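Local coordinates for LPS-assembly lipoprotein LptE (Acinetobacter baumannii, PDB 5TSE) that probably works with LptD to assemble lipopolysaccharide at the surface of the outer membrane, binding the lipopolysaccharide and helping LptD itself to assemble, at residues P10-K15 with S134-P139. Residues are numbered along the deposited sequence; the frame is centred on the assembly and turned at random.
Sequences PLVYKK and SANRLP
With its CG anti to the backbone N (chi1 180°), Asn136 extends its carboxamide across Val12, which has CG1 anti to its carbonyl carbon (chi1 -71°); this leaves CG2 between the backbone N and that carbon, where it meets the asparagine stem. The two side chains cross at about a right angle: Val12 CG2 comes within 3.7 Å of Asn136 CB, while Val12 CG1 reaches the amide end, 3.9 Å from Asn136 ND2. The same CG2 methyl also sits over one face of the Tyr13 ring, offset toward the rim, so valine is packed between its neighbour's ring and the asparagine. Beyond it, Tyr13 OH and Asn136 OD1 stand 4.2 Å apart with a water between them. This water accepts from Tyr13 OH at 3.0 Å and from the backbone N of Leu138 at 3.1 Å; its remaining leg, to Asn136 OD1, is too short to be taken at face value and stays doubtful. At the other end of the contact, Leu11 CD1 rests 3.9 Å from Ser134 CA, touching the helix backbone, while Ser134 OG is hydrogen-bonded to the backbone O atoms of Thr130 and Arg131, in the preceding turn of the helix. Asn136, at positive phi (45°), is the C-prime residue of a Schellman motif: Arg137 N bonds to Gln132 O and Asn136 N to Ile133 O, so the C-prime residue of the motif that ends the helix also carries the valine contact. The site joins the loop leading into strand 15-19 to the exit of helix 110-134 at the protein surface. Tyr13 reaches inward against Ile133 of that helix and Ile80 of strand 68-81, and Leu138 packs on Phe78 and Ile80 of the same strand.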
loop_
_atom_site.group_PDB
_atom_site.type_symbol
_atom_site.label_atom_id
_atom_site.label_comp_id
_atom_site.label_asym_id
_atom_site.label_seq_id
_atom_site.Cartn_x
_atom_site.Cartn_y
_atom_site.Cartn_z
ATOM N N PRO A 10 -20.522 0.808 7.638
ATOM C CA PRO A 10 -20.741 1.994 6.821
ATOM C C PRO A 10 -19.443 2.532 6.215
ATOM O O PRO A 10 -18.502 2.896 6.933
ATOM C CB PRO A 10 -21.362 2.974 7.810
ATOM C CG PRO A 10 -22.173 2.084 8.691
ATOM C CD PRO A 10 -21.315 0.865 8.884
ATOM N N LEU A 11 -19.405 2.542 4.888
ATOM C CA LEU A 11 -18.250 2.995 4.135
ATOM C C LEU A 11 -18.155 4.506 4.277
ATOM O O LEU A 11 -18.844 5.256 3.581
ATOM C CB LEU A 11 -18.412 2.569 2.675
ATOM C CG LEU A 11 -17.270 2.735 1.693
ATOM C CD1 LEU A 11 -16.050 1.961 2.164
ATOM C CD2 LEU A 11 -17.737 2.253 0.325
ATOM N N VAL A 12 -17.317 4.932 5.221
ATOM C CA VAL A 12 -17.109 6.366 5.530
ATOM C C VAL A 12 -16.591 7.241 4.364
ATOM O O VAL A 12 -16.875 8.447 4.335
ATOM C CB VAL A 12 -16.193 6.561 6.775
ATOM C CG1 VAL A 12 -16.909 6.152 8.060
ATOM C CG2 VAL A 12 -14.888 5.789 6.623
ATOM N N TYR A 13 -15.850 6.641 3.421
ATOM C CA TYR A 13 -15.305 7.358 2.251
ATOM C C TYR A 13 -15.835 6.714 0.967
ATOM O O TYR A 13 -15.182 5.838 0.378
ATOM C CB TYR A 13 -13.778 7.327 2.253
ATOM C CG TYR A 13 -13.154 7.673 3.580
ATOM C CD1 TYR A 13 -13.136 8.988 4.053
ATOM C CD2 TYR A 13 -12.554 6.686 4.359
ATOM C CE1 TYR A 13 -12.554 9.298 5.279
ATOM C CE2 TYR A 13 -11.971 6.983 5.578
ATOM C CZ TYR A 13 -11.968 8.284 6.037
ATOM O OH TYR A 13 -11.383 8.562 7.250
ATOM N N LYS A 14 -17.008 7.170 0.527
ATOM C CA LYS A 14 -17.661 6.600 -0.652
ATOM C C LYS A 14 -16.925 6.861 -1.949
ATOM O O LYS A 14 -16.742 5.957 -2.751
ATOM C CB LYS A 14 -19.098 7.132 -0.828
ATOM C CG LYS A 14 -20.106 6.810 0.271
ATOM C CD LYS A 14 -19.957 7.689 1.503
ATOM C CE LYS A 14 -21.154 7.539 2.431
ATOM N NZ LYS A 14 -21.072 8.480 3.582
ATOM N N LYS A 15 -16.536 8.110 -2.165
ATOM C CA LYS A 15 -15.866 8.501 -3.405
ATOM C C LYS A 15 -14.418 8.905 -3.184
ATOM O O LYS A 15 -14.117 9.709 -2.302
ATOM C CB LYS A 15 -16.622 9.650 -4.063
ATOM C CG LYS A 15 -18.050 9.333 -4.448
ATOM C CD LYS A 15 -18.685 10.545 -5.110
ATOM C CE LYS A 15 -20.134 10.296 -5.487
ATOM N NZ LYS A 15 -20.738 11.487 -6.151
ATOM N N SER A 134 -11.930 1.062 4.236
ATOM C CA SER A 134 -13.250 0.419 4.321
ATOM C C SER A 134 -13.708 0.150 5.758
ATOM O O SER A 134 -14.899 0.188 6.042
ATOM C CB SER A 134 -13.231 -0.899 3.541
ATOM O OG SER A 134 -12.242 -1.777 4.060
ATOM N N ALA A 135 -12.747 -0.116 6.644
ATOM C CA ALA A 135 -13.010 -0.387 8.065
ATOM C C ALA A 135 -12.873 0.861 8.959
ATOM O O ALA A 135 -12.907 0.735 10.179
ATOM C CB ALA A 135 -12.085 -1.496 8.568
ATOM N N ASN A 136 -12.706 2.044 8.359
ATOM C CA ASN A 136 -12.595 3.311 9.105
ATOM C C ASN A 136 -11.666 3.180 10.309
ATOM O O ASN A 136 -12.054 3.490 11.442
ATOM C CB ASN A 136 -13.993 3.774 9.561
ATOM C CG ASN A 136 -13.961 5.080 10.345
ATOM O OD1 ASN A 136 -13.134 5.952 10.098
ATOM N ND2 ASN A 136 -14.871 5.213 11.303
ATOM N N ARG A 137 -10.441 2.722 10.055
ATOM C CA ARG A 137 -9.472 2.524 11.122
ATOM C C ARG A 137 -8.327 3.565 11.054
ATOM O O ARG A 137 -7.198 3.274 11.445
ATOM C CB ARG A 137 -8.938 1.080 11.071
ATOM C CG ARG A 137 -8.416 0.581 12.414
ATOM C CD ARG A 137 -9.550 0.210 13.359
ATOM N NE ARG A 137 -9.157 0.304 14.766
ATOM C CZ ARG A 137 -8.398 -0.570 15.428
ATOM N NH1 ARG A 137 -8.118 -0.351 16.716
ATOM N NH2 ARG A 137 -7.895 -1.645 14.819
ATOM N N LEU A 138 -8.632 4.771 10.560
ATOM C CA LEU A 138 -7.642 5.859 10.456
ATOM C C LEU A 138 -8.007 6.980 11.444
ATOM O O LEU A 138 -9.149 7.458 11.426
ATOM C CB LEU A 138 -7.583 6.430 9.030
ATOM C CG LEU A 138 -7.112 5.521 7.888
ATOM C CD1 LEU A 138 -7.247 6.221 6.542
ATOM C CD2 LEU A 138 -5.673 5.084 8.107
ATOM N N PRO A 139 -7.045 7.413 12.300
ATOM C CA PRO A 139 -7.353 8.477 13.269
ATOM C C PRO A 139 -7.663 9.831 12.609
ATOM O O PRO A 139 -6.919 10.268 11.715
ATOM C CB PRO A 139 -6.068 8.576 14.123
ATOM C CG PRO A 139 -5.247 7.379 13.773
ATOM C CD PRO A 139 -5.628 7.016 12.374
HETATM O O HOH W 1 -10.924 6.241 9.106
#